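Local coordinates for protein kojibiose phosphorylase (Gut metagenome, PDB 6W0P) that is a carbohydrate-active enzyme of glycoside hydrolase family 65, pairing an N-terminal beta-sandwich domain with a helical central catalytic domain, at residues K6-T11 / N20-K25; E12-V17 / G313-L318; M27-I32 / F113-D118. All blocks are in the same frame, centred on the assembly; numbering follows the deposited sequence.

Contact 1: K6-T11 / N20-K25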
loop_
_atom_site.group_PDB
_atom_site.type_symbol
_atom_site.label_atom_id
_atom_site.label_comp_id
_atom_site.label_asym_id
_atom_site.label_seq_id
_atom_site.Cartn_x
_atom_site.Cartn_y
_atom_site.Cartn_z
ATOM N N LYS A 6 -32.707 11.769 6.067
ATOM C CA LYS A 6 -33.589 10.668 6.527
ATOM C C LYS A 6 -34.136 11.083 7.891
ATOM O O LYS A 6 -33.586 10.666 8.938
ATOM C CB LYS A 6 -32.834 9.333 6.565
ATOM C CG LYS A 6 -32.656 8.640 5.212
ATOM C CD LYS A 6 -31.692 9.335 4.269
ATOM C CE LYS A 6 -30.283 9.406 4.822
ATOM N NZ LYS A 6 -29.349 10.090 3.898
ATOM N N ARG A 7 -35.166 11.913 7.857
ATOM C CA ARG A 7 -35.801 12.544 9.036
ATOM C C ARG A 7 -36.756 11.522 9.668
ATOM O O ARG A 7 -37.845 11.339 9.120
ATOM C CB ARG A 7 -36.555 13.792 8.570
ATOM C CG ARG A 7 -37.434 14.424 9.637
ATOM C CD ARG A 7 -36.603 14.927 10.799
ATOM N NE ARG A 7 -35.609 15.878 10.323
ATOM C CZ ARG A 7 -35.786 17.202 10.205
ATOM N NH1 ARG A 7 -36.926 17.776 10.557
ATOM N NH2 ARG A 7 -34.794 17.948 9.745
ATOM N N TYR A 8 -36.367 10.873 10.768
ATOM C CA TYR A 8 -37.242 9.924 11.500
ATOM C C TYR A 8 -37.412 10.354 12.960
ATOM O O TYR A 8 -38.274 9.713 13.628
ATOM C CB TYR A 8 -36.709 8.496 11.430
ATOM C CG TYR A 8 -35.525 8.172 12.318
ATOM C CD1 TYR A 8 -34.243 8.571 11.982
ATOM C CD2 TYR A 8 -35.677 7.422 13.470
ATOM C CE1 TYR A 8 -33.147 8.240 12.767
ATOM C CE2 TYR A 8 -34.594 7.086 14.271
ATOM C CZ TYR A 8 -33.322 7.502 13.921
ATOM O OH TYR A 8 -32.241 7.177 14.700
ATOM N N LEU A 9 -36.691 11.385 13.423
ATOM C CA LEU A 9 -36.739 11.829 14.847
ATOM C C LEU A 9 -37.616 13.073 14.981
ATOM O O LEU A 9 -37.613 13.913 14.079
ATOM C CB LEU A 9 -35.314 12.050 15.368
ATOM C CG LEU A 9 -34.490 10.764 15.452
ATOM C CD1 LEU A 9 -33.048 11.051 15.819
ATOM C CD2 LEU A 9 -35.086 9.799 16.461
ATOM N N GLU A 10 -38.371 13.159 16.066
ATOM C CA GLU A 10 -39.193 14.350 16.387
ATOM C C GLU A 10 -38.273 15.563 16.590
ATOM O O GLU A 10 -37.118 15.413 17.076
ATOM C CB GLU A 10 -40.055 14.122 17.625
ATOM C CG GLU A 10 -41.049 12.982 17.476
ATOM C CD GLU A 10 -41.772 12.896 16.140
ATOM O OE1 GLU A 10 -41.817 11.799 15.561
ATOM O OE2 GLU A 10 -42.272 13.937 15.668
ATOM N N THR A 11 -38.798 16.722 16.213
ATOM C CA THR A 11 -38.171 18.055 16.335
ATOM C C THR A 11 -38.659 18.731 17.612
ATOM O O THR A 11 -39.821 19.148 17.636
ATOM C CB THR A 11 -38.503 18.909 15.116
ATOM O OG1 THR A 11 -37.966 18.201 14.002
ATOM C CG2 THR A 11 -37.886 20.282 15.203
ATOM N N ASN A 20 -42.131 5.626 18.332
ATOM C CA ASN A 20 -42.121 4.250 17.763
ATOM C C ASN A 20 -40.671 3.826 17.494
ATOM O O ASN A 20 -39.823 4.705 17.230
ATOM C CB ASN A 20 -42.959 4.122 16.483
ATOM C CG ASN A 20 -44.396 4.562 16.680
ATOM O OD1 ASN A 20 -45.033 4.229 17.685
ATOM N ND2 ASN A 20 -44.915 5.303 15.711
ATOM N N PHE A 21 -40.415 2.518 17.579
ATOM C CA PHE A 21 -39.111 1.905 17.249
ATOM C C PHE A 21 -39.018 1.801 15.740
ATOM O O PHE A 21 -39.973 1.274 15.186
ATOM C CB PHE A 21 -38.966 0.517 17.863
ATOM C CG PHE A 21 -37.632 -0.138 17.597
ATOM C CD1 PHE A 21 -36.445 0.582 17.713
ATOM C CD2 PHE A 21 -37.554 -1.480 17.244
ATOM C CE1 PHE A 21 -35.222 -0.025 17.469
ATOM C CE2 PHE A 21 -36.324 -2.088 17.012
ATOM C CZ PHE A 21 -35.164 -1.361 17.138
ATOM N N HIS A 22 -37.944 2.305 15.130
ATOM C CA HIS A 22 -37.607 2.086 13.697
ATOM C C HIS A 22 -36.477 1.067 13.601
ATOM O O HIS A 22 -35.318 1.395 13.867
ATOM C CB HIS A 22 -37.226 3.402 13.012
ATOM C CG HIS A 22 -38.229 4.479 13.198
ATOM N ND1 HIS A 22 -38.475 5.046 14.440
ATOM C CD2 HIS A 22 -39.060 5.076 12.322
ATOM C CE1 HIS A 22 -39.414 5.956 14.314
ATOM N NE2 HIS A 22 -39.786 5.993 13.021
ATOM N N PRO A 23 -36.784 -0.207 13.277
ATOM C CA PRO A 23 -35.771 -1.259 13.271
ATOM C C PRO A 23 -34.582 -0.936 12.365
ATOM O O PRO A 23 -33.481 -1.229 12.763
ATOM C CB PRO A 23 -36.538 -2.495 12.769
ATOM C CG PRO A 23 -37.970 -2.231 13.184
ATOM C CD PRO A 23 -38.137 -0.737 13.020
ATOM N N ASP A 24 -34.847 -0.325 11.206
ATOM C CA ASP A 24 -33.857 -0.022 10.139
ATOM C C ASP A 24 -32.900 1.098 10.595
ATOM O O ASP A 24 -31.852 1.257 9.934
ATOM C CB ASP A 24 -34.564 0.331 8.822
ATOM C CG ASP A 24 -35.671 1.360 8.970
ATOM O OD1 ASP A 24 -36.433 1.248 9.954
ATOM O OD2 ASP A 24 -35.775 2.267 8.105
ATOM N N LYS A 25 -33.264 1.866 11.632
ATOM C CA LYS A 25 -32.431 2.946 12.229
ATOM C C LYS A 25 -31.794 2.471 13.532
ATOM O O LYS A 25 -31.277 3.309 14.227
ATOM C CB LYS A 25 -33.274 4.184 12.522
ATOM C CG LYS A 25 -34.051 4.719 11.329
ATOM C CD LYS A 25 -33.178 4.997 10.148
ATOM C CE LYS A 25 -33.959 5.618 9.010
ATOM N NZ LYS A 25 -33.107 5.840 7.815
#
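Tyr-8 is the hub between 6-11 and 20-25: Lys-25 lies across its ring and His-22 receives its edge. In the CH-pi contact, Lys-25 CG sits 3.6 Å from the centroid of the Tyr-8 ring and just 3° off the ring normal, while Lys-25 CB touches Tyr-8 CZ at 3.6 Å. The two side chains run past each other in opposite directions, so the lysine methylenes pass from the hydroxyl end of the phenol back toward CD1. Leu-9 CG covers the other face, and the ring is held between two aliphatic chains. A chi1 of 76° places the Tyr-8 CG between backbone N and carbonyl carbon, folding the ring back until Lys-6 O lies at its edge.

The aromatic pair is T-shaped. Tyr-8 points its edge at the face of His-22, with ring centroids 5.2 Å apart and planes at 66°; Tyr-8 CD2 comes to 3.8 Å from His-22 ND1, toward the imidazole rim. Glu-18 accepts a hydrogen bond from ND1, which helps fix that ring's rotation.

Between the lysines, contact is made by only one charged end. Lys-25 NZ rests 3.7 Å from Lys-6 CB, the chains crossing at about a right angle. Lys-6 bends at chi2 and chi3, carrying its own NZ 6.9 Å from Lys-25 NZ, to bonds with Ile-4 O, Asp-655 O and Asn-658 OD1.

Lys-25 N bonds to His-22 O at 3.1 Å, closing the 3-10 turn that sets Lys-25 at the N-cap of helix 26-32. Tyr-8 OH is hydrogen-bonded to Ser-29 OG of that helix. This is surface packing of the loop leading into edge strand 10-11 against the connection between strand 15-19 and helix 26-32, at the margin of the large sheet in the family 65 N-terminal domain.

Contact 2: E12-V17 / G313-L318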
loop_
_atom_site.group_PDB
_atom_site.type_symbol
_atom_site.label_atom_id
_atom_site.label_comp_id
_atom_site.label_asym_id
_atom_site.label_seq_id
_atom_site.Cartn_x
_atom_site.Cartn_y
_atom_site.Cartn_z
ATOM N N GLU A 12 -37.784 18.825 18.610
ATOM C CA GLU A 12 -37.995 19.576 19.873
ATOM C C GLU A 12 -36.707 20.322 20.199
ATOM O O GLU A 12 -35.617 19.805 19.963
ATOM C CB GLU A 12 -38.261 18.662 21.062
ATOM C CG GLU A 12 -39.537 17.859 20.990
ATOM C CD GLU A 12 -39.816 17.176 22.316
ATOM O OE1 GLU A 12 -39.294 17.675 23.364
ATOM O OE2 GLU A 12 -40.546 16.153 22.305
ATOM N N PRO A 13 -36.787 21.509 20.828
ATOM C CA PRO A 13 -35.598 22.324 21.034
ATOM C C PRO A 13 -34.653 21.763 22.103
ATOM O O PRO A 13 -33.484 22.064 21.973
ATOM C CB PRO A 13 -36.125 23.720 21.433
ATOM C CG PRO A 13 -37.566 23.501 21.872
ATOM C CD PRO A 13 -38.012 22.149 21.324
ATOM N N TYR A 14 -35.133 20.967 23.079
ATOM C CA TYR A 14 -34.308 20.523 24.244
ATOM C C TYR A 14 -34.209 18.993 24.361
ATOM O O TYR A 14 -33.621 18.527 25.342
ATOM C CB TYR A 14 -34.832 21.125 25.557
ATOM C CG TYR A 14 -34.811 22.633 25.635
ATOM C CD1 TYR A 14 -33.626 23.332 25.870
ATOM C CD2 TYR A 14 -35.980 23.367 25.475
ATOM C CE1 TYR A 14 -33.608 24.718 25.946
ATOM C CE2 TYR A 14 -35.979 24.746 25.579
ATOM C CZ TYR A 14 -34.788 25.421 25.796
ATOM O OH TYR A 14 -34.807 26.786 25.851
ATOM N N ARG A 15 -34.767 18.235 23.417
ATOM C CA ARG A 15 -34.745 16.756 23.458
ATOM C C ARG A 15 -34.687 16.178 22.041
ATOM O O ARG A 15 -35.183 16.813 21.101
ATOM C CB ARG A 15 -35.984 16.222 24.183
ATOM C CG ARG A 15 -36.331 16.970 25.462
ATOM C CD ARG A 15 -37.314 16.171 26.299
ATOM N NE ARG A 15 -38.587 16.046 25.620
ATOM C CZ ARG A 15 -39.591 15.248 26.003
ATOM N NH1 ARG A 15 -39.488 14.498 27.092
ATOM N NH2 ARG A 15 -40.712 15.245 25.300
ATOM N N ILE A 16 -34.084 15.003 21.908
ATOM C CA ILE A 16 -34.209 14.131 20.715
ATOM C C ILE A 16 -35.230 13.076 21.121
ATOM O O ILE A 16 -35.071 12.465 22.238
ATOM C CB ILE A 16 -32.854 13.530 20.307
ATOM C CG1 ILE A 16 -31.717 14.559 20.294
ATOM C CG2 ILE A 16 -32.965 12.833 18.968
ATOM C CD1 ILE A 16 -31.980 15.778 19.406
ATOM N N VAL A 17 -36.265 12.899 20.315
ATOM C CA VAL A 17 -37.349 11.923 20.596
ATOM C C VAL A 17 -37.501 10.999 19.390
ATOM O O VAL A 17 -37.631 11.523 18.253
ATOM C CB VAL A 17 -38.665 12.635 20.953
ATOM C CG1 VAL A 17 -39.793 11.632 21.212
ATOM C CG2 VAL A 17 -38.466 13.513 22.168
ATOM N N GLY A 313 -30.898 20.922 16.163
ATOM C CA GLY A 313 -29.577 20.488 15.675
ATOM C C GLY A 313 -28.462 21.151 16.455
ATOM O O GLY A 313 -27.612 20.409 17.061
ATOM N N ILE A 314 -28.420 22.484 16.472
ATOM C CA ILE A 314 -27.275 23.175 17.130
ATOM C C ILE A 314 -27.189 22.750 18.607
ATOM O O ILE A 314 -26.064 22.600 19.123
ATOM C CB ILE A 314 -27.319 24.705 16.982
ATOM C CG1 ILE A 314 -25.981 25.301 17.398
ATOM C CG2 ILE A 314 -28.469 25.346 17.750
ATOM C CD1 ILE A 314 -24.799 24.666 16.719
ATOM N N ARG A 315 -28.318 22.598 19.288
ATOM C CA ARG A 315 -28.282 22.274 20.733
ATOM C C ARG A 315 -27.841 20.815 20.880
ATOM O O ARG A 315 -27.046 20.514 21.784
ATOM C CB ARG A 315 -29.615 22.621 21.395
ATOM C CG ARG A 315 -29.458 22.725 22.902
ATOM C CD ARG A 315 -30.717 23.216 23.560
ATOM N NE ARG A 315 -30.787 24.661 23.557
ATOM C CZ ARG A 315 -31.780 25.396 23.071
ATOM N NH1 ARG A 315 -32.824 24.831 22.469
ATOM N NH2 ARG A 315 -31.699 26.712 23.180
ATOM N N TYR A 316 -28.241 19.959 19.941
ATOM C CA TYR A 316 -27.746 18.568 19.923
ATOM C C TYR A 316 -26.217 18.605 19.791
ATOM O O TYR A 316 -25.522 17.881 20.556
ATOM C CB TYR A 316 -28.435 17.741 18.826
ATOM C CG TYR A 316 -27.887 16.345 18.732
ATOM C CD1 TYR A 316 -28.227 15.374 19.660
ATOM C CD2 TYR A 316 -26.966 16.015 17.760
ATOM C CE1 TYR A 316 -27.688 14.100 19.598
ATOM C CE2 TYR A 316 -26.439 14.742 17.667
ATOM C CZ TYR A 316 -26.788 13.782 18.598
ATOM O OH TYR A 316 -26.224 12.547 18.514
ATOM N N CYS A 317 -25.703 19.371 18.814
ATOM C CA CYS A 317 -24.241 19.505 18.533
ATOM C C CYS A 317 -23.503 20.011 19.784
ATOM O O CYS A 317 -22.500 19.396 20.171
ATOM C CB CYS A 317 -23.966 20.438 17.354
ATOM S SG CYS A 317 -24.507 19.765 15.761
ATOM N N LEU A 318 -23.988 21.069 20.428
ATOM C CA LEU A 318 -23.371 21.577 21.678
ATOM C C LEU A 318 -23.383 20.456 22.743
ATOM O O LEU A 318 -22.361 20.281 23.447
ATOM C CB LEU A 318 -24.080 22.845 22.162
ATOM C CG LEU A 318 -24.043 24.016 21.178
ATOM C CD1 LEU A 318 -24.543 25.294 21.827
ATOM C CD2 LEU A 318 -22.647 24.231 20.611
HETATM O O HOH W 1 -34.626 27.054 22.440
#
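The chain of 12-17 passes from a turn into strand 15-19 beside helix 308-324, bringing Tyr-14 CA to 7.2 Å from Arg-315 CA and Ile-16 CA to 7.9 Å from Tyr-316 CA. Arg-315 carries the polar half. Its NH1 donates to Pro-13 O over 2.9 Å with an N-H...O angle of 162°; the oxygen lies in the guanidinium plane, but the donor stands well above the carbonyl plane, 58° out of it. Over one face of the same guanidinium lies the Tyr-14 ring, nearly parallel at 19°, with Tyr-14 CE1 3.5 Å from Arg-315 CZ and offset so that only the rim of the ring overlaps. The Arg-315 chain is extended to its bend at chi3, which turns the flat head beneath the tyrosine. A water accepts from Arg-315 NH1 at 2.9 Å and makes a weak bond to Tyr-14 OH, while NH2 forms a salt bridge with Asp-301, so the buried charge has a counter-ion. The apolar half is Ile-16 CG1 against Tyr-316 CD1 at 3.6 Å, the side chains crossing at about a right angle. The turn and strand 15-19, a strand of the N-terminal sheet next to 109-118, thus pack this sheet on helix 308-324, with strand 109-118 supplying Leu-117 beside Tyr-316 and helix 666-680 packing against Ile-314, Cys-317 and Leu-318.

Contact 3: M27-I32 / F113-D118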
loop_
_atom_site.group_PDB
_atom_site.type_symbol
_atom_site.label_atom_id
_atom_site.label_comp_id
_atom_site.label_asym_id
_atom_site.label_seq_id
_atom_site.Cartn_x
_atom_site.Cartn_y
_atom_site.Cartn_z
ATOM N N MET A 27 -29.061 0.986 14.607
ATOM C CA MET A 27 -27.672 1.420 14.893
ATOM C C MET A 27 -27.527 2.947 14.770
ATOM O O MET A 27 -26.662 3.501 15.459
ATOM C CB MET A 27 -26.679 0.693 13.981
ATOM C CG MET A 27 -26.401 -0.764 14.455
ATOM S SD MET A 27 -25.236 -1.658 13.369
ATOM C CE MET A 27 -23.797 -0.589 13.500
ATOM N N VAL A 28 -28.364 3.611 13.967
ATOM C CA VAL A 28 -28.356 5.097 13.814
ATOM C C VAL A 28 -28.726 5.711 15.165
ATOM O O VAL A 28 -28.003 6.596 15.609
ATOM C CB VAL A 28 -29.294 5.588 12.689
ATOM C CG1 VAL A 28 -29.511 7.091 12.747
ATOM C CG2 VAL A 28 -28.773 5.188 11.320
ATOM N N SER A 29 -29.797 5.217 15.793
ATOM C CA SER A 29 -30.308 5.677 17.105
ATOM C C SER A 29 -29.246 5.408 18.173
ATOM O O SER A 29 -28.893 6.331 18.918
ATOM C CB SER A 29 -31.640 5.037 17.417
ATOM O OG SER A 29 -32.590 5.324 16.386
ATOM N N GLU A 30 -28.712 4.194 18.232
ATOM C CA GLU A 30 -27.580 3.858 19.132
ATOM C C GLU A 30 -26.529 4.984 19.088
ATOM O O GLU A 30 -25.996 5.360 20.164
ATOM C CB GLU A 30 -26.912 2.541 18.722
ATOM C CG GLU A 30 -27.711 1.287 19.032
ATOM C CD GLU A 30 -26.997 -0.021 18.695
ATOM O OE1 GLU A 30 -25.973 0.013 17.962
ATOM O OE2 GLU A 30 -27.470 -1.085 19.155
ATOM N N SER A 31 -26.181 5.477 17.894
ATOM C CA SER A 31 -25.097 6.480 17.732
ATOM C C SER A 31 -25.578 7.841 18.272
ATOM O O SER A 31 -24.929 8.425 19.146
ATOM C CB SER A 31 -24.654 6.558 16.291
ATOM O OG SER A 31 -24.088 5.332 15.853
ATOM N N ILE A 32 -26.745 8.264 17.816
ATOM C CA ILE A 32 -27.311 9.621 18.041
ATOM C C ILE A 32 -27.564 9.818 19.524
ATOM O O ILE A 32 -27.261 10.910 20.049
ATOM C CB ILE A 32 -28.585 9.816 17.197
ATOM C CG1 ILE A 32 -28.228 9.931 15.714
ATOM C CG2 ILE A 32 -29.388 11.008 17.707
ATOM C CD1 ILE A 32 -29.421 10.033 14.792
ATOM N N PHE A 113 -43.794 2.575 22.109
ATOM C CA PHE A 113 -42.325 2.737 22.252
ATOM C C PHE A 113 -42.008 4.222 22.092
ATOM O O PHE A 113 -42.505 4.864 21.152
ATOM C CB PHE A 113 -41.596 1.918 21.185
ATOM C CG PHE A 113 -40.092 2.003 21.176
ATOM C CD1 PHE A 113 -39.447 3.066 20.579
ATOM C CD2 PHE A 113 -39.325 0.968 21.673
ATOM C CE1 PHE A 113 -38.065 3.137 20.556
ATOM C CE2 PHE A 113 -37.941 1.040 21.657
ATOM C CZ PHE A 113 -37.314 2.122 21.093
ATOM N N LYS A 114 -41.190 4.757 22.983
ATOM C CA LYS A 114 -40.711 6.153 22.883
ATOM C C LYS A 114 -39.296 6.172 23.459
ATOM O O LYS A 114 -39.115 5.595 24.537
ATOM C CB LYS A 114 -41.712 7.077 23.585
ATOM C CG LYS A 114 -41.346 8.547 23.604
ATOM C CD LYS A 114 -42.509 9.416 24.048
ATOM C CE LYS A 114 -42.274 10.903 23.866
ATOM N NZ LYS A 114 -43.543 11.628 23.584
ATOM N N ARG A 115 -38.348 6.738 22.709
ATOM C CA ARG A 115 -36.925 6.942 23.093
ATOM C C ARG A 115 -36.684 8.450 23.261
ATOM O O ARG A 115 -37.052 9.205 22.336
ATOM C CB ARG A 115 -36.020 6.383 21.995
ATOM C CG ARG A 115 -34.645 5.974 22.481
ATOM C CD ARG A 115 -33.608 5.882 21.381
ATOM N NE ARG A 115 -33.919 4.882 20.373
ATOM C CZ ARG A 115 -33.271 3.737 20.171
ATOM N NH1 ARG A 115 -32.243 3.372 20.910
ATOM N NH2 ARG A 115 -33.664 2.947 19.195
ATOM N N ILE A 116 -36.096 8.877 24.378
ATOM C CA ILE A 116 -35.872 10.321 24.694
ATOM C C ILE A 116 -34.434 10.547 25.153
ATOM O O ILE A 116 -33.986 9.870 26.084
ATOM C CB ILE A 116 -36.853 10.824 25.761
ATOM C CG1 ILE A 116 -38.298 10.555 25.346
ATOM C CG2 ILE A 116 -36.608 12.298 26.044
ATOM C CD1 ILE A 116 -39.315 10.794 26.442
ATOM N N LEU A 117 -33.741 11.502 24.538
ATOM C CA LEU A 117 -32.487 12.058 25.099
ATOM C C LEU A 117 -32.831 13.485 25.523
ATOM O O LEU A 117 -33.288 14.268 24.671
ATOM C CB LEU A 117 -31.377 11.976 24.051
ATOM C CG LEU A 117 -30.079 12.713 24.402
ATOM C CD1 LEU A 117 -29.401 12.078 25.596
ATOM C CD2 LEU A 117 -29.121 12.740 23.229
ATOM N N ASP A 118 -32.700 13.805 26.804
ATOM C CA ASP A 118 -32.967 15.183 27.290
ATOM C C ASP A 118 -31.655 15.975 27.256
ATOM O O ASP A 118 -30.760 15.696 28.047
ATOM C CB ASP A 118 -33.606 15.166 28.675
ATOM C CG ASP A 118 -34.276 16.481 29.001
ATOM O OD1 ASP A 118 -33.677 17.521 28.653
ATOM O OD2 ASP A 118 -35.411 16.441 29.573
HETATM O O HOH W 2 -34.429 3.217 16.045
#
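Helix 26-32 lies alongside strand 109-118, Ser-29 CA 9.0 Å from Arg-115 CA and Ile-32 CA 9.1 Å from Leu-117 CA. Ser-29 offers its methylene rather than its hydroxyl to the strand: CB stands over the centre of the Arg-115 guanidinium face, 3.4 Å from NH2 and 3.5 Å from CZ. The arginine chain runs extended from the strand, CG anti to the backbone N (chi1 -155°), and a turn at chi3 brings the guanidinium face up against Ser-29 CB. Ser-29 OG, also hydrogen-bonded to Tyr-8 OH, donates to a water at 2.8 Å, and Arg-115 NH2 gives the same water a weak bond of 3.3 Å. Farther along, the methyl carbon Leu-117 CD2 lies 4.1 Å from the carbonyl oxygen Ile-32 O, a loose van der Waals approach; that oxygen is hydrogen-bonded to Tyr-316 OH. Two other nitrogens of the guanidinium are held from outside the contact: NE forms a salt bridge with Glu-18 and NH1 bonds to Tyr-124 OH. The N-H groups lie in the guanidinium plane and its face packs on carbon, so a buried positive charge, probably balanced by Glu-18, serves as a packing surface between helix and sheet.

The three contacts form one patch on the same side of the chain's centre: contact 1 lies about 9 Å from contact 3 and about 15 Å from contact 2, with contacts 2 and 3 about 12 Å apart, between centres. Neighbouring strands of one sheet tie them together: Glu-10 N meets Val-17 O at 2.8 Å, a probable hydrogen bond between contacts 1 and 2, and Ile-16 O likewise meets Leu-117 N at 2.8 Å between contacts 2 and 3. Helix 26-32 shares polar partners with both others, Ser-29 with Tyr-8 and the carbonyl of Ile-32 with Tyr-316. All three reach helix 308-324, contact 2 directly, contact 3 through Ile-32 and Leu-117, contact 1 through Glu-10 and Thr-11.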